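Sgbp-b (Bacteroides uniformis, PDB 7K44) probably binds xyloglucan at the cell surface, serving as a surface glycan-binding protein of a xyloglucan utilization locus in a gut commensal bacterium. Local coordinates at residues M134-G139 with G203-E208; R160-S165 with T179-P184. One frame throughout, in Å; residues are numbered along the deposited sequence.

Contact 1: residues M134-G139 with G203-E208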
ATOM      1  N   MET A 134       1.840   2.612   6.554  1.00 22.09           N
ATOM      2  CA  MET A 134       2.486   1.927   7.667  1.00 22.13           C
ATOM      3  C   MET A 134       1.750   2.149   8.971  1.00 22.39           C
ATOM      4  O   MET A 134       2.143   1.590   9.999  1.00 22.30           O
ATOM      5  CB  MET A 134       3.939   2.373   7.817  1.00 24.86           C
ATOM      6  CG  MET A 134       4.825   1.991   6.650  1.00 25.12           C
ATOM      7  SD  MET A 134       5.194   0.215   6.556  1.00 27.63           S
ATOM      8  CE  MET A 134       6.609   0.123   7.650  1.00 29.54           C
ATOM      9  N   MET A 135       0.690   2.952   8.958  1.00 21.69           N
ATOM     10  CA  MET A 135      -0.102   3.200  10.165  1.00 20.32           C
ATOM     11  C   MET A 135      -1.574   3.328   9.795  1.00 22.54           C
ATOM     12  O   MET A 135      -2.209   4.357  10.033  1.00 22.15           O
ATOM     13  CB  MET A 135       0.408   4.431  10.923  1.00 20.47           C
ATOM     14  CG  MET A 135      -0.099   4.464  12.342  1.00 22.52           C
ATOM     15  SD  MET A 135       0.583   5.828  13.308  1.00 25.21           S
ATOM     16  CE  MET A 135       2.217   5.209  13.631  1.00 27.54           C
ATOM     17  N   PRO A 136      -2.165   2.273   9.231  1.00 21.50           N
ATOM     18  CA  PRO A 136      -3.575   2.364   8.828  1.00 20.38           C
ATOM     19  C   PRO A 136      -4.500   2.537  10.022  1.00 21.37           C
ATOM     20  O   PRO A 136      -4.313   1.941  11.089  1.00 23.47           O
ATOM     21  CB  PRO A 136      -3.841   1.024   8.126  1.00 20.93           C
ATOM     22  CG  PRO A 136      -2.496   0.456   7.859  1.00 22.93           C
ATOM     23  CD  PRO A 136      -1.605   0.941   8.951  1.00 20.31           C
ATOM     24  N   ILE A 137      -5.508   3.356   9.826  1.00 22.39           N
ATOM     25  CA  ILE A 137      -6.515   3.591  10.849  1.00 23.23           C
ATOM     26  C   ILE A 137      -7.489   2.414  10.906  1.00 22.23           C
ATOM     27  O   ILE A 137      -7.922   1.890   9.873  1.00 23.26           O
ATOM     28  CB  ILE A 137      -7.218   4.917  10.548  1.00 21.65           C
ATOM     29  CG1 ILE A 137      -6.243   6.069  10.801  1.00 23.11           C
ATOM     30  CG2 ILE A 137      -8.437   5.104  11.433  1.00 22.51           C
ATOM     31  CD1 ILE A 137      -6.728   7.362  10.251  1.00 26.03           C
ATOM     32  N   THR A 138      -7.821   1.989  12.126  1.00 23.82           N
ATOM     33  CA  THR A 138      -8.700   0.838  12.322  1.00 24.67           C
ATOM     34  C   THR A 138     -10.026   1.039  11.597  1.00 25.84           C
ATOM     35  O   THR A 138     -10.638   2.109  11.677  1.00 25.14           O
ATOM     36  CB  THR A 138      -8.928   0.607  13.817  1.00 25.36           C
ATOM     37  OG1 THR A 138      -7.699   0.189  14.421  1.00 27.32           O
ATOM     38  CG2 THR A 138     -10.014  -0.455  14.069  1.00 25.89           C
ATOM     39  N   GLY A 139     -10.454   0.011  10.861  1.00 24.63           N
ATOM     40  CA  GLY A 139     -11.678   0.084  10.104  1.00 26.96           C
ATOM     41  C   GLY A 139     -11.519   0.483   8.658  1.00 27.93           C
ATOM     42  O   GLY A 139     -12.444   0.256   7.867  1.00 28.67           O
ATOM     43  N   GLY A 203       9.023  -2.468  10.923  1.00 25.70           N
ATOM     44  CA  GLY A 203       8.753  -1.048  11.068  1.00 23.85           C
ATOM     45  C   GLY A 203       7.297  -0.671  10.945  1.00 25.71           C
ATOM     46  O   GLY A 203       6.981   0.523  10.880  1.00 25.22           O
ATOM     47  N   PHE A 204       6.399  -1.648  10.919  1.00 23.99           N
ATOM     48  CA  PHE A 204       4.980  -1.376  10.762  1.00 23.42           C
ATOM     49  C   PHE A 204       4.387  -0.798  12.049  1.00 24.71           C
ATOM     50  O   PHE A 204       4.808  -1.124  13.164  1.00 24.16           O
ATOM     51  CB  PHE A 204       4.267  -2.678  10.380  1.00 22.80           C
ATOM     52  CG  PHE A 204       2.846  -2.486   9.966  1.00 21.92           C
ATOM     53  CD1 PHE A 204       2.537  -1.932   8.734  1.00 22.95           C
ATOM     54  CD2 PHE A 204       1.818  -2.884  10.799  1.00 24.19           C
ATOM     55  CE1 PHE A 204       1.213  -1.753   8.359  1.00 24.56           C
ATOM     56  CE2 PHE A 204       0.501  -2.705  10.436  1.00 25.37           C
ATOM     57  CZ  PHE A 204       0.200  -2.150   9.211  1.00 22.74           C
ATOM     58  N   TYR A 205       3.412   0.092  11.886  1.00 23.12           N
ATOM     59  CA  TYR A 205       2.732   0.741  13.002  1.00 23.22           C
ATOM     60  C   TYR A 205       3.661   1.427  14.009  1.00 22.19           C
ATOM     61  O   TYR A 205       3.632   1.112  15.206  1.00 24.52           O
ATOM     62  CB  TYR A 205       1.766  -0.210  13.697  1.00 24.63           C
ATOM     63  CG  TYR A 205       0.431   0.452  13.929  1.00 27.49           C
ATOM     64  CD1 TYR A 205      -0.515   0.528  12.911  1.00 30.21           C
ATOM     65  CD2 TYR A 205       0.141   1.046  15.146  1.00 28.13           C
ATOM     66  CE1 TYR A 205      -1.738   1.161  13.125  1.00 34.29           C
ATOM     67  CE2 TYR A 205      -1.078   1.683  15.364  1.00 30.47           C
ATOM     68  CZ  TYR A 205      -2.005   1.733  14.349  1.00 35.12           C
ATOM     69  OH  TYR A 205      -3.212   2.367  14.563  1.00 45.73           O
ATOM     70  N   PRO A 206       4.483   2.388  13.560  1.00 20.89           N
ATOM     71  CA  PRO A 206       5.523   3.010  14.409  1.00 20.03           C
ATOM     72  C   PRO A 206       4.971   4.053  15.376  1.00 19.69           C
ATOM     73  O   PRO A 206       5.274   5.262  15.327  1.00 23.04           O
ATOM     74  CB  PRO A 206       6.473   3.617  13.372  1.00 21.95           C
ATOM     75  CG  PRO A 206       5.581   3.977  12.233  1.00 21.39           C
ATOM     76  CD  PRO A 206       4.526   2.892  12.174  1.00 21.50           C
ATOM     77  N   LEU A 207       4.161   3.576  16.321  1.00 20.60           N
ATOM     78  CA  LEU A 207       3.550   4.482  17.295  1.00 19.26           C
ATOM     79  C   LEU A 207       4.585   5.213  18.139  1.00 21.67           C
ATOM     80  O   LEU A 207       4.354   6.354  18.554  1.00 22.49           O
ATOM     81  CB  LEU A 207       2.619   3.707  18.223  1.00 27.01           C
ATOM     82  CG  LEU A 207       1.301   3.238  17.625  1.00 32.31           C
ATOM     83  CD1 LEU A 207       0.493   2.495  18.676  1.00 35.27           C
ATOM     84  CD2 LEU A 207       0.534   4.442  17.091  1.00 35.28           C
ATOM     85  N   GLU A 208       5.716   4.563  18.421  1.00 22.05           N
ATOM     86  CA  GLU A 208       6.756   5.183  19.225  1.00 26.19           C
ATOM     87  C   GLU A 208       7.350   6.404  18.539  1.00 22.65           C
ATOM     88  O   GLU A 208       7.971   7.240  19.208  1.00 24.34           O
ATOM     89  CB  GLU A 208       7.845   4.148  19.507  1.00 22.67           C
ATOM     90  CG  GLU A 208       7.407   3.021  20.445  1.00 27.86           C
ATOM     91  CD  GLU A 208       6.808   1.823  19.718  1.00 26.38           C
ATOM     92  OE1 GLU A 208       6.511   1.931  18.507  1.00 26.33           O
ATOM     93  OE2 GLU A 208       6.638   0.758  20.358  1.00 32.36           O
TER
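The backbones of M134-G139 and G203-E208 come together at M135 and Y205, whose CA atoms lie 4.7 Å apart, and a single cross-segment hydrogen bond joins them, Y205 N to M134 O at 2.7 Å, with the donor nearly in line with the carbonyl (C=O...N angle 167°). The same M134 O lies over one face of the F204 ring, offset toward its rim. M134 folds back at both chi2 and chi3, which carries CE to 3.3 Å from G203 O and leaves SD at the edge of the F204 ring, a Met-aromatic contact 5.4 Å from the centroid. M135 behaves differently. With CG anti to the backbone N (chi1 -163°), it lays CG over the face of Y205, 3.9 Å from the ring centroid, a CH-pi contact. A bend at chi3 then turns M135 CE against P206 CD at 3.6 Å and beside CD2 of L207. P136 CD packs on F204 CZ, while P136 O, buried and without a hydrogen-bond partner, sits in the ring plane at the edge of Y205. P206 centres an inverse gamma turn, closed by L207 N to Y205 O at 2.8 Å. G203 and F204, opposite C188, form a G1 bulge. Around it, F204 rests on C188 and L190 of strand 188-194, whereas M135 touches N379 and R381, and P206 touches V383, of strand 371-384; the contact therefore sits where the IPT/TIG region meets strand 371-384, consistent with a junction between it and the xyloglucan-binding region.

Contact 2: residues R160-S165 with T179-P184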
ATOM      1  N   ARG A 160      -1.964  -8.684  16.667  1.00 29.52           N
ATOM      2  CA  ARG A 160      -3.264  -8.551  16.019  1.00 28.71           C
ATOM      3  C   ARG A 160      -3.305  -9.410  14.765  1.00 29.89           C
ATOM      4  O   ARG A 160      -2.299  -9.559  14.070  1.00 30.95           O
ATOM      5  CB  ARG A 160      -3.532  -7.100  15.606  1.00 30.42           C
ATOM      6  CG  ARG A 160      -3.378  -6.081  16.715  1.00 29.62           C
ATOM      7  CD  ARG A 160      -4.612  -6.040  17.620  1.00 36.17           C
ATOM      8  NE  ARG A 160      -4.399  -5.090  18.706  1.00 35.71           N
ATOM      9  CZ  ARG A 160      -4.008  -5.431  19.927  1.00 49.30           C
ATOM     10  NH1 ARG A 160      -3.806  -6.708  20.225  1.00 50.33           N
ATOM     11  NH2 ARG A 160      -3.822  -4.497  20.852  1.00 46.93           N
ATOM     12  N   SER A 161      -4.483  -9.952  14.455  1.00 30.84           N
ATOM     13  CA  SER A 161      -4.666 -10.774  13.265  1.00 29.04           C
ATOM     14  C   SER A 161      -5.893 -10.305  12.500  1.00 27.21           C
ATOM     15  O   SER A 161      -6.930 -10.003  13.094  1.00 34.16           O
ATOM     16  CB  SER A 161      -4.811 -12.264  13.628  1.00 36.76           C
ATOM     17  OG  SER A 161      -4.698 -13.099  12.482  1.00 40.96           O
ATOM     18  N   VAL A 162      -5.770 -10.261  11.178  1.00 27.26           N
ATOM     19  CA  VAL A 162      -6.802  -9.710  10.309  1.00 27.57           C
ATOM     20  C   VAL A 162      -7.958 -10.696  10.176  1.00 31.13           C
ATOM     21  O   VAL A 162      -7.754 -11.911  10.043  1.00 30.37           O
ATOM     22  CB  VAL A 162      -6.182  -9.396   8.937  1.00 25.78           C
ATOM     23  CG1 VAL A 162      -7.248  -9.120   7.895  1.00 27.80           C
ATOM     24  CG2 VAL A 162      -5.200  -8.234   9.053  1.00 26.37           C
ATOM     25  N   ASP A 163      -9.182 -10.168  10.214  1.00 30.76           N
ATOM     26  CA  ASP A 163     -10.379 -10.945   9.900  1.00 31.36           C
ATOM     27  C   ASP A 163     -10.329 -11.333   8.427  1.00 27.89           C
ATOM     28  O   ASP A 163     -10.467 -10.478   7.548  1.00 29.83           O
ATOM     29  CB  ASP A 163     -11.615 -10.095  10.200  1.00 30.39           C
ATOM     30  CG  ASP A 163     -12.936 -10.823   9.909  1.00 37.25           C
ATOM     31  OD1 ASP A 163     -12.932 -11.908   9.287  1.00 36.11           O
ATOM     32  OD2 ASP A 163     -13.995 -10.292  10.305  1.00 41.83           O
ATOM     33  N   LEU A 164     -10.135 -12.627   8.144  1.00 29.14           N
ATOM     34  CA  LEU A 164      -9.946 -13.047   6.761  1.00 31.49           C
ATOM     35  C   LEU A 164     -11.202 -12.881   5.909  1.00 25.29           C
ATOM     36  O   LEU A 164     -11.097 -12.858   4.681  1.00 27.42           O
ATOM     37  CB  LEU A 164      -9.402 -14.480   6.679  1.00 31.28           C
ATOM     38  CG  LEU A 164      -7.971 -14.690   7.192  1.00 33.21           C
ATOM     39  CD1 LEU A 164      -7.551 -16.144   7.025  1.00 35.76           C
ATOM     40  CD2 LEU A 164      -6.979 -13.754   6.506  1.00 32.90           C
ATOM     41  N   SER A 165     -12.372 -12.718   6.531  1.00 29.26           N
ATOM     42  CA  SER A 165     -13.575 -12.424   5.760  1.00 34.94           C
ATOM     43  C   SER A 165     -13.513 -11.056   5.085  1.00 38.23           C
ATOM     44  O   SER A 165     -14.283 -10.801   4.152  1.00 35.26           O
ATOM     45  CB  SER A 165     -14.818 -12.542   6.645  1.00 35.67           C
ATOM     46  OG  SER A 165     -14.927 -11.448   7.536  1.00 46.27           O
ATOM     47  N   THR A 179      -9.411  -5.199   5.872  1.00 24.51           N
ATOM     48  CA  THR A 179      -9.833  -4.174   6.813  1.00 24.44           C
ATOM     49  C   THR A 179      -8.868  -4.145   7.987  1.00 24.79           C
ATOM     50  O   THR A 179      -8.571  -5.185   8.586  1.00 27.54           O
ATOM     51  CB  THR A 179     -11.253  -4.444   7.308  1.00 27.89           C
ATOM     52  OG1 THR A 179     -12.142  -4.455   6.182  1.00 29.39           O
ATOM     53  CG2 THR A 179     -11.682  -3.372   8.319  1.00 27.38           C
ATOM     54  N   MET A 180      -8.375  -2.964   8.304  1.00 23.72           N
ATOM     55  CA  MET A 180      -7.431  -2.841   9.393  1.00 25.04           C
ATOM     56  C   MET A 180      -8.124  -3.184  10.705  1.00 26.16           C
ATOM     57  O   MET A 180      -9.166  -2.593  11.027  1.00 26.37           O
ATOM     58  CB  MET A 180      -6.897  -1.410   9.444  1.00 25.66           C
ATOM     59  CG  MET A 180      -5.973  -1.135  10.607  1.00 24.26           C
ATOM     60  SD  MET A 180      -4.414  -2.015  10.406  1.00 26.64           S
ATOM     61  CE  MET A 180      -3.725  -1.696  12.023  1.00 31.25           C
ATOM     62  N   PRO A 181      -7.589  -4.117  11.481  1.00 25.66           N
ATOM     63  CA  PRO A 181      -8.199  -4.452  12.773  1.00 29.17           C
ATOM     64  C   PRO A 181      -7.821  -3.453  13.857  1.00 32.49           C
ATOM     65  O   PRO A 181      -7.264  -2.389  13.565  1.00 28.65           O
ATOM     66  CB  PRO A 181      -7.612  -5.835  13.074  1.00 30.85           C
ATOM     67  CG  PRO A 181      -6.268  -5.809  12.413  1.00 29.20           C
ATOM     68  CD  PRO A 181      -6.433  -4.980  11.166  1.00 26.80           C
ATOM     69  N   ARG A 182      -8.124  -3.788  15.112  1.00 30.18           N
ATOM     70  CA  ARG A 182      -7.667  -2.990  16.242  1.00 27.29           C
ATOM     71  C   ARG A 182      -6.164  -2.766  16.147  1.00 31.22           C
ATOM     72  O   ARG A 182      -5.413  -3.666  15.769  1.00 31.94           O
ATOM     73  CB  ARG A 182      -7.980  -3.728  17.543  1.00 39.31           C
ATOM     74  CG  ARG A 182      -7.846  -2.871  18.783  1.00 49.73           C
ATOM     75  CD  ARG A 182      -8.745  -3.391  19.888  1.00 59.23           C
ATOM     76  NE  ARG A 182      -8.052  -4.373  20.717  1.00 62.97           N
ATOM     77  CZ  ARG A 182      -8.170  -5.690  20.575  1.00 67.76           C
ATOM     78  NH1 ARG A 182      -8.958  -6.190  19.629  1.00 66.58           N
ATOM     79  NH2 ARG A 182      -7.501  -6.510  21.377  1.00 61.87           N
ATOM     80  N   ALA A 183      -5.742  -1.561  16.505  1.00 29.73           N
ATOM     81  CA  ALA A 183      -4.361  -1.149  16.307  1.00 31.01           C
ATOM     82  C   ALA A 183      -3.407  -2.003  17.141  1.00 33.97           C
ATOM     83  O   ALA A 183      -3.718  -2.359  18.283  1.00 29.14           O
ATOM     84  CB  ALA A 183      -4.203   0.316  16.719  1.00 32.36           C
ATOM     85  N   PRO A 184      -2.234  -2.336  16.607  1.00 28.73           N
ATOM     86  CA  PRO A 184      -1.163  -2.918  17.428  1.00 28.00           C
ATOM     87  C   PRO A 184      -0.738  -1.962  18.535  1.00 28.72           C
ATOM     88  O   PRO A 184      -1.059  -0.776  18.531  1.00 31.23           O
ATOM     89  CB  PRO A 184      -0.015  -3.096  16.425  1.00 34.43           C
ATOM     90  CG  PRO A 184      -0.647  -3.029  15.075  1.00 34.21           C
ATOM     91  CD  PRO A 184      -1.832  -2.141  15.205  1.00 29.41           C
TER
HETATM   92  O   HOH W   1      -9.581  -7.258  10.117  1.00 31.31           O
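A183 O takes two N-H groups from the R160 guanidinium: NE at 2.8 Å, with an N-H...O angle of 145°, and NH2 at 3.3 Å, a weak bond. NE comes from above the carbonyl plane rather than along a lone pair, and the oxygen itself is tilted from the guanidinium plane. The path of the arginine explains this reach. CG stands anti to the carbonyl carbon, and the bend at chi2 (-80°) carries the chain alongside the R182-A183 backbone, where R160 CD comes within 3.1 Å of R182 O. Next to this grip the two guanidinium groups stack: that of R160 lies flat on that of R182, centres 4.2 Å apart and planes 24° from parallel, with R182 NH2 over the centre of the R160 group. Like charges meet here, and the exposed position of R182 probably softens their repulsion. Were R160 replaced by an alanine, A183 O would probably lose both donors and the R182 guanidinium the flat group it stacks on, leaving it free to turn. Farther along, V162 CG2 packs against P181 CD at 4.1 Å, and a water bridges the backbones, accepting from D163 N at 2.9 Å and donating to T179 O at 2.8 Å. D163 OD1 then receives S165 N and S165 OG from the same face of its carboxylate, the first bond making an Asx turn. Strand 160-161 edges one four-stranded sheet, and 179-184 leaves strand 175-179 of the other on its way to strand 188-194; the contact thus bridges the two sheets at one side of an immunoglobulin-like IPT/TIG beta-sandwich.

How the contacts relate
Both contacts belong to the IPT/TIG domain, and both connect its two antiparallel sheets, but at different depths. Contact 1 is mostly buried, built from methionines, prolines and aromatic rings, and it faces the glycan-binding domain. Contact 2 is only partly buried; its main bonds are polar, made by an arginine and a water, and R182 and D163 are exposed. They meet at the loop 179-184: T138 OG1 is 2.8 Å from P181 O and G139 N is 2.9 Å from M180 O, both probable hydrogen bonds, while Y205 OH packs on A183 CB. Loop 179-184 thus has 160-165 along one part of it and residues of contact 1 along another.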